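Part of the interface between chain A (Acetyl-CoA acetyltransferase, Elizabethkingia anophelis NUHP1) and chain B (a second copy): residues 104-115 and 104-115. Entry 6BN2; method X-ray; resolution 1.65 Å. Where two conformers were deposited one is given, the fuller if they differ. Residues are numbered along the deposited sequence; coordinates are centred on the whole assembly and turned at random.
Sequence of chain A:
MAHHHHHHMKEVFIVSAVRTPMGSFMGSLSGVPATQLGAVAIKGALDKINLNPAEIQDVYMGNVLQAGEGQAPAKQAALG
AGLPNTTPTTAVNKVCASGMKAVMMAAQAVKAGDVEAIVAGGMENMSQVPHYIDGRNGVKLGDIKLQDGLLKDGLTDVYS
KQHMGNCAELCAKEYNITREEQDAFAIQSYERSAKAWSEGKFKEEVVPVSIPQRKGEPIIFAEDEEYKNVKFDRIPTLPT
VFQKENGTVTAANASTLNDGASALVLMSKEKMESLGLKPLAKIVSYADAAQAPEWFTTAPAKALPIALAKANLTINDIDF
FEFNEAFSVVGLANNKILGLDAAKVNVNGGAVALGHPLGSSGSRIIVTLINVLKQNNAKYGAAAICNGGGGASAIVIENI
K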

ATOM      1  N   MET A 104       5.293  -4.997  10.130  1.00 10.98           N
ATOM      2  CA  MET A 104       5.356  -3.960  11.159  1.00 10.77           C
ATOM      3  C   MET A 104       3.995  -3.306  11.381  1.00 11.92           C
ATOM      4  O   MET A 104       3.568  -3.103  12.524  1.00 13.85           O
ATOM      5  CB  MET A 104       6.409  -2.915  10.761  1.00 12.13           C
ATOM      6  CG  MET A 104       7.814  -3.505  10.730  1.00 11.95           C
ATOM      7  SD  MET A 104       8.985  -2.438   9.821  1.00 19.93           S
ATOM      8  CE  MET A 104       8.761  -0.866  10.642  1.00 23.12           C
ATOM      9  N   MET A 105       3.310  -2.939  10.293  1.00 12.84           N
ATOM     10  CA  MET A 105       1.981  -2.338  10.400  0.61 12.90           C
ATOM     11  C   MET A 105       1.000  -3.293  11.062  1.00 12.62           C
ATOM     12  O   MET A 105       0.138  -2.880  11.832  1.00 12.67           O
ATOM     13  CB  MET A 105       1.472  -1.948   9.009  0.61 12.23           C
ATOM     14  CG  MET A 105       2.249  -0.804   8.381  0.61 14.93           C
ATOM     15  SD  MET A 105       1.867  -0.597   6.633  0.61 11.04           S
ATOM     16  CE  MET A 105       1.386   1.153   6.603  0.61 13.20           C
ATOM     17  N   ALA A 106       1.114  -4.580  10.746  1.00 11.08           N
ATOM     18  CA  ALA A 106       0.240  -5.560  11.375  1.00 11.24           C
ATOM     19  C   ALA A 106       0.522  -5.661  12.870  1.00 13.42           C
ATOM     20  O   ALA A 106      -0.408  -5.769  13.682  1.00 12.16           O
ATOM     21  CB  ALA A 106       0.410  -6.919  10.689  1.00 11.68           C
ATOM     22  N   ALA A 107       1.804  -5.625  13.252  1.00 13.30           N
ATOM     23  CA  ALA A 107       2.143  -5.631  14.668  1.00 13.98           C
ATOM     24  C   ALA A 107       1.565  -4.403  15.367  1.00 13.99           C
ATOM     25  O   ALA A 107       1.069  -4.491  16.502  1.00 14.90           O
ATOM     26  CB  ALA A 107       3.667  -5.713  14.836  1.00 15.75           C
ATOM     27  N   GLN A 108       1.584  -3.255  14.689  1.00 14.27           N
ATOM     28  CA  GLN A 108       1.015  -2.050  15.275  1.00 14.35           C
ATOM     29  C   GLN A 108      -0.488  -2.181  15.454  1.00 14.45           C
ATOM     30  O   GLN A 108      -1.038  -1.659  16.426  1.00 15.22           O
ATOM     31  CB  GLN A 108       1.352  -0.831  14.413  1.00 15.81           C
ATOM     32  CG  GLN A 108       2.851  -0.506  14.467  1.00 15.55           C
ATOM     33  CD  GLN A 108       3.282   0.546  13.482  1.00 15.73           C
ATOM     34  OE1 GLN A 108       2.885   0.529  12.328  1.00 19.48           O
ATOM     35  NE2 GLN A 108       4.091   1.489  13.941  1.00 16.88           N
ATOM     36  N   ALA A 109      -1.169  -2.867  14.528  1.00 13.83           N
ATOM     37  CA  ALA A 109      -2.606  -3.105  14.693  1.00 14.84           C
ATOM     38  C   ALA A 109      -2.891  -3.959  15.927  1.00 16.11           C
ATOM     39  O   ALA A 109      -3.897  -3.742  16.624  1.00 15.98           O
ATOM     40  CB  ALA A 109      -3.184  -3.774  13.441  1.00 15.09           C
ATOM     41  N   VAL A 110      -2.021  -4.933  16.217  1.00 14.27           N
ATOM     42  CA  VAL A 110      -2.174  -5.722  17.443  1.00 14.42           C
ATOM     43  C   VAL A 110      -1.888  -4.859  18.673  1.00 17.42           C
ATOM     44  O   VAL A 110      -2.658  -4.859  19.644  1.00 18.82           O
ATOM     45  CB  VAL A 110      -1.269  -6.971  17.417  1.00 15.32           C
ATOM     46  CG1 VAL A 110      -1.391  -7.767  18.750  1.00 16.81           C
ATOM     47  CG2 VAL A 110      -1.632  -7.886  16.244  1.00 15.97           C
ATOM     48  N   LYS A 111      -0.777  -4.114  18.652  1.00 15.78           N
ATOM     49  CA  LYS A 111      -0.414  -3.301  19.815  1.00 17.03           C
ATOM     50  C   LYS A 111      -1.434  -2.202  20.087  1.00 18.60           C
ATOM     51  O   LYS A 111      -1.640  -1.820  21.250  1.00 21.85           O
ATOM     52  CB  LYS A 111       0.983  -2.700  19.614  1.00 18.12           C
ATOM     53  CG  LYS A 111       2.073  -3.744  19.657  1.00 19.68           C
ATOM     54  CD  LYS A 111       3.405  -3.239  19.134  1.00 24.78           C
ATOM     55  CE  LYS A 111       4.043  -2.222  20.047  1.00 32.20           C
ATOM     56  NZ  LYS A 111       5.455  -1.965  19.585  1.00 34.70           N
ATOM     57  N   ALA A 112      -2.071  -1.680  19.037  1.00 17.10           N
ATOM     58  CA  ALA A 112      -3.073  -0.632  19.183  1.00 16.38           C
ATOM     59  C   ALA A 112      -4.389  -1.160  19.722  1.00 24.57           C
ATOM     60  O   ALA A 112      -5.293  -0.358  19.979  1.00 23.07           O
ATOM     61  CB  ALA A 112      -3.309   0.064  17.840  1.00 18.49           C
ATOM     62  N   GLY A 113      -4.515  -2.474  19.875  1.00 19.95           N
ATOM     63  CA  GLY A 113      -5.691  -3.099  20.437  1.00 21.63           C
ATOM     64  C   GLY A 113      -6.767  -3.464  19.442  1.00 20.09           C
ATOM     65  O   GLY A 113      -7.842  -3.912  19.859  1.00 21.45           O
ATOM     66  N   ASP A 114      -6.508  -3.318  18.144  1.00 18.42           N
ATOM     67  CA  ASP A 114      -7.584  -3.397  17.167  1.00 17.68           C
ATOM     68  C   ASP A 114      -7.814  -4.793  16.624  1.00 18.87           C
ATOM     69  O   ASP A 114      -8.944  -5.106  16.220  1.00 19.78           O
ATOM     70  CB  ASP A 114      -7.304  -2.456  15.998  1.00 17.96           C
ATOM     71  CG  ASP A 114      -7.373  -1.018  16.411  1.00 20.46           C
ATOM     72  OD1 ASP A 114      -8.392  -0.650  17.027  1.00 24.26           O
ATOM     73  OD2 ASP A 114      -6.408  -0.277  16.131  1.00 20.19           O
ATOM     74  N   VAL A 115      -6.783  -5.638  16.586  1.00 16.23           N
ATOM     75  CA  VAL A 115      -6.945  -7.010  16.109  1.00 16.74           C
ATOM     76  C   VAL A 115      -6.186  -7.954  17.031  1.00 17.86           C
ATOM     77  O   VAL A 115      -5.193  -7.574  17.664  1.00 17.41           O
ATOM     78  CB  VAL A 115      -6.445  -7.203  14.661  1.00 16.43           C
ATOM     79  CG1 VAL A 115      -7.233  -6.295  13.678  1.00 17.54           C
ATOM     80  CG2 VAL A 115      -4.947  -6.941  14.591  1.00 18.04           C
TER
ATOM     81  N   MET B 104      -6.185   5.433   9.373  1.00 10.98           N
ATOM     82  CA  MET B 104      -6.343   4.442  10.437  1.00 10.77           C
ATOM     83  C   MET B 104      -5.009   3.801  10.810  1.00 11.92           C
ATOM     84  O   MET B 104      -4.689   3.651  11.996  1.00 13.85           O
ATOM     85  CB  MET B 104      -7.358   3.379   9.991  1.00 12.13           C
ATOM     86  CG  MET B 104      -8.753   3.963   9.806  1.00 11.95           C
ATOM     87  SD  MET B 104      -9.839   2.855   8.842  1.00 19.93           S
ATOM     88  CE  MET B 104      -9.693   1.322   9.749  1.00 23.12           C
ATOM     89  N   MET B 105      -4.229   3.388   9.807  1.00 12.84           N
ATOM     90  CA  MET B 105      -2.917   2.795  10.061  0.61 12.90           C
ATOM     91  C   MET B 105      -1.999   3.781  10.767  1.00 12.62           C
ATOM     92  O   MET B 105      -1.211   3.404  11.630  1.00 12.67           O
ATOM     93  CB  MET B 105      -2.283   2.344   8.742  0.61 12.23           C
ATOM     94  CG  MET B 105      -3.003   1.172   8.097  0.61 14.93           C
ATOM     95  SD  MET B 105      -2.463   0.888   6.402  0.61 11.04           S
ATOM     96  CE  MET B 105      -1.985  -0.861   6.494  0.61 13.20           C
ATOM     97  N   ALA B 106      -2.081   5.052  10.385  1.00 11.08           N
ATOM     98  CA  ALA B 106      -1.266   6.061  11.046  1.00 11.24           C
ATOM     99  C   ALA B 106      -1.682   6.228  12.503  1.00 13.42           C
ATOM    100  O   ALA B 106      -0.830   6.374  13.391  1.00 12.16           O
ATOM    101  CB  ALA B 106      -1.369   7.388  10.288  1.00 11.68           C
ATOM    102  N   ALA B 107      -2.994   6.206  12.768  1.00 13.30           N
ATOM    103  CA  ALA B 107      -3.460   6.275  14.146  1.00 13.98           C
ATOM    104  C   ALA B 107      -2.951   5.080  14.948  1.00 13.99           C
ATOM    105  O   ALA B 107      -2.561   5.220  16.119  1.00 14.90           O
ATOM    106  CB  ALA B 107      -4.993   6.361  14.170  1.00 15.75           C
ATOM    107  N   GLN B 108      -2.911   3.903  14.324  1.00 14.27           N
ATOM    108  CA  GLN B 108      -2.400   2.726  15.012  1.00 14.35           C
ATOM    109  C   GLN B 108      -0.919   2.869  15.322  1.00 14.45           C
ATOM    110  O   GLN B 108      -0.461   2.391  16.362  1.00 15.22           O
ATOM    111  CB  GLN B 108      -2.659   1.469  14.178  1.00 15.81           C
ATOM    112  CG  GLN B 108      -4.158   1.144  14.110  1.00 15.55           C
ATOM    113  CD  GLN B 108      -4.499   0.048  13.137  1.00 15.73           C
ATOM    114  OE1 GLN B 108      -3.998   0.014  12.025  1.00 19.48           O
ATOM    115  NE2 GLN B 108      -5.348  -0.874  13.562  1.00 16.88           N
ATOM    116  N   ALA B 109      -0.155   3.514  14.432  1.00 13.83           N
ATOM    117  CA  ALA B 109       1.262   3.761  14.717  1.00 14.84           C
ATOM    118  C   ALA B 109       1.434   4.670  15.932  1.00 16.11           C
ATOM    119  O   ALA B 109       2.372   4.487  16.727  1.00 15.98           O
ATOM    120  CB  ALA B 109       1.952   4.375  13.494  1.00 15.09           C
ATOM    121  N   VAL B 110       0.543   5.654  16.097  1.00 14.27           N
ATOM    122  CA  VAL B 110       0.586   6.497  17.296  1.00 14.42           C
ATOM    123  C   VAL B 110       0.187   5.690  18.533  1.00 17.42           C
ATOM    124  O   VAL B 110       0.865   5.734  19.569  1.00 18.82           O
ATOM    125  CB  VAL B 110      -0.311   7.743  17.132  1.00 15.32           C
ATOM    126  CG1 VAL B 110      -0.309   8.597  18.434  1.00 16.81           C
ATOM    127  CG2 VAL B 110       0.159   8.605  15.958  1.00 15.97           C
ATOM    128  N   LYS B 111      -0.919   4.942  18.444  1.00 15.78           N
ATOM    129  CA  LYS B 111      -1.388   4.181  19.604  1.00 17.03           C
ATOM    130  C   LYS B 111      -0.399   3.098  20.016  1.00 18.60           C
ATOM    131  O   LYS B 111      -0.301   2.768  21.209  1.00 21.85           O
ATOM    132  CB  LYS B 111      -2.762   3.570  19.303  1.00 18.12           C
ATOM    133  CG  LYS B 111      -3.850   4.611  19.199  1.00 19.68           C
ATOM    134  CD  LYS B 111      -5.129   4.081  18.581  1.00 24.78           C
ATOM    135  CE  LYS B 111      -5.851   3.104  19.476  1.00 32.20           C
ATOM    136  NZ  LYS B 111      -7.215   2.824  18.899  1.00 34.70           N
ATOM    137  N   ALA B 112       0.330   2.531  19.053  1.00 17.10           N
ATOM    138  CA  ALA B 112       1.312   1.492  19.336  1.00 16.38           C
ATOM    139  C   ALA B 112       2.574   2.046  19.969  1.00 24.57           C
ATOM    140  O   ALA B 112       3.449   1.259  20.343  1.00 23.07           O
ATOM    141  CB  ALA B 112       1.668   0.737  18.052  1.00 18.49           C
ATOM    142  N   GLY B 113       2.688   3.367  20.074  1.00 19.95           N
ATOM    143  CA  GLY B 113       3.810   4.018  20.712  1.00 21.63           C
ATOM    144  C   GLY B 113       4.972   4.341  19.805  1.00 20.09           C
ATOM    145  O   GLY B 113       6.006   4.809  20.297  1.00 21.45           O
ATOM    146  N   ASP B 114       4.832   4.137  18.496  1.00 18.42           N
ATOM    147  CA  ASP B 114       5.994   4.174  17.618  1.00 17.68           C
ATOM    148  C   ASP B 114       6.275   5.545  17.037  1.00 18.87           C
ATOM    149  O   ASP B 114       7.437   5.842  16.725  1.00 19.78           O
ATOM    150  CB  ASP B 114       5.819   3.181  16.472  1.00 17.96           C
ATOM    151  CG  ASP B 114       5.848   1.763  16.954  1.00 20.46           C
ATOM    152  OD1 ASP B 114       6.805   1.425  17.676  1.00 24.26           O
ATOM    153  OD2 ASP B 114       4.910   1.008  16.620  1.00 20.19           O
ATOM    154  N   VAL B 115       5.254   6.385  16.868  1.00 16.23           N
ATOM    155  CA  VAL B 115       5.461   7.735  16.347  1.00 16.74           C
ATOM    156  C   VAL B 115       4.623   8.717  17.153  1.00 17.86           C
ATOM    157  O   VAL B 115       3.576   8.363  17.709  1.00 17.41           O
ATOM    158  CB  VAL B 115       5.095   7.862  14.853  1.00 16.43           C
ATOM    159  CG1 VAL B 115       5.968   6.912  13.986  1.00 17.54           C
ATOM    160  CG2 VAL B 115       3.610   7.594  14.657  1.00 18.04           C
TER
HETATM  161  O   HOH W   1      -2.007  -1.140  10.807  1.00 19.38           O
HETATM  162  O   HOH W   2       1.016   1.625  10.883  1.00 19.38           O
HETATM  163  O   HOH W   3       6.089   0.469  20.133  1.00 39.21           O
HETATM  164  O   HOH W   4      -7.901   0.416  19.494  1.00 39.21           O

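What ties the two stretches together most firmly? A pair of hydrogen bonds, equivalent by the exact two-fold axis, runs between Q108 of one copy and D114 of the other. NE2 of Q108(A) donates to OD2 of D114(B) over 2.8 Å, with a nearly straight N-H...O angle of 167°, and NE2 of Q108(B) donates in the same way to OD2 of D114(A). Q108 suits the task because its side chain has the length to cross the contact: with chi1 m and chi2 t it extends from the helix and delivers its amide to the carboxylate just beyond the partner's last turn. An amide also carries a donor and an acceptor on one carbon, and both are used. While NE2 binds the carboxylate, OE1 of Q108(B) accepts from water 1 at 2.6 Å, and the same water donates to O of M105(A) at 2.9 Å. Water 2 repeats this bridge between OE1 of Q108(A) and O of M105(B).

How does lysine take part without touching the aspartate? NZ of K111(A) lies 4.1 Å from OD1 of D114(B), too far for a salt bridge, though the opposite charges are near each other. Water 3 fills the gap: it accepts from NZ of K111(A) at 2.6 Å and donates to OD1 of D114(B) at 2.7 Å and to O of A112(B) at 2.8 Å. Water 4 does the same for K111(B), D114(A) and A112(A). The aliphatic part of the lysine is useful too, since CE of K111(A) comes within 3.5 Å of O of A112(B) and CB of K111(A) packs 3.8 Å from CB of A112(B).

What lets the backbones come so close? The helices cross at 66°, their axes approaching to 8.1 Å, and the chains are nearer still at A112, where CA of A112(A) and CA of A112(B) are 4.9 Å apart. The small alanine side chain fits this tight place: CB of A112(A) rests 4.0 Å from both O and CG of Q108(B). A109 adds a smaller surface, its CB in chain A lying 3.6 Å from NE2 of Q108(B). At the other end the gap is wider, with CA of M105(A) and CA of M105(B) 7.1 Å apart, and longer side chains fill it. SD of M105(A) meets CE of M105(B) at 3.9 Å, an apolar contact beside the axis.

Why does the chain turn where it does? G113 adopts a positive phi of 90° in a Schellman motif, in which N of D114(A) bonds to O of A109(A) at 3.1 Å and N of G113(A) to O of V110(A) at 3.0 Å. A side chain at these backbone angles would jam against the preceding carbonyl oxygen, so glycine fits. The turn leads into D114, whose CA-to-CB bond points toward the partner. In all, 593 Å² is buried, summed over both sides, with Q108 contributing most.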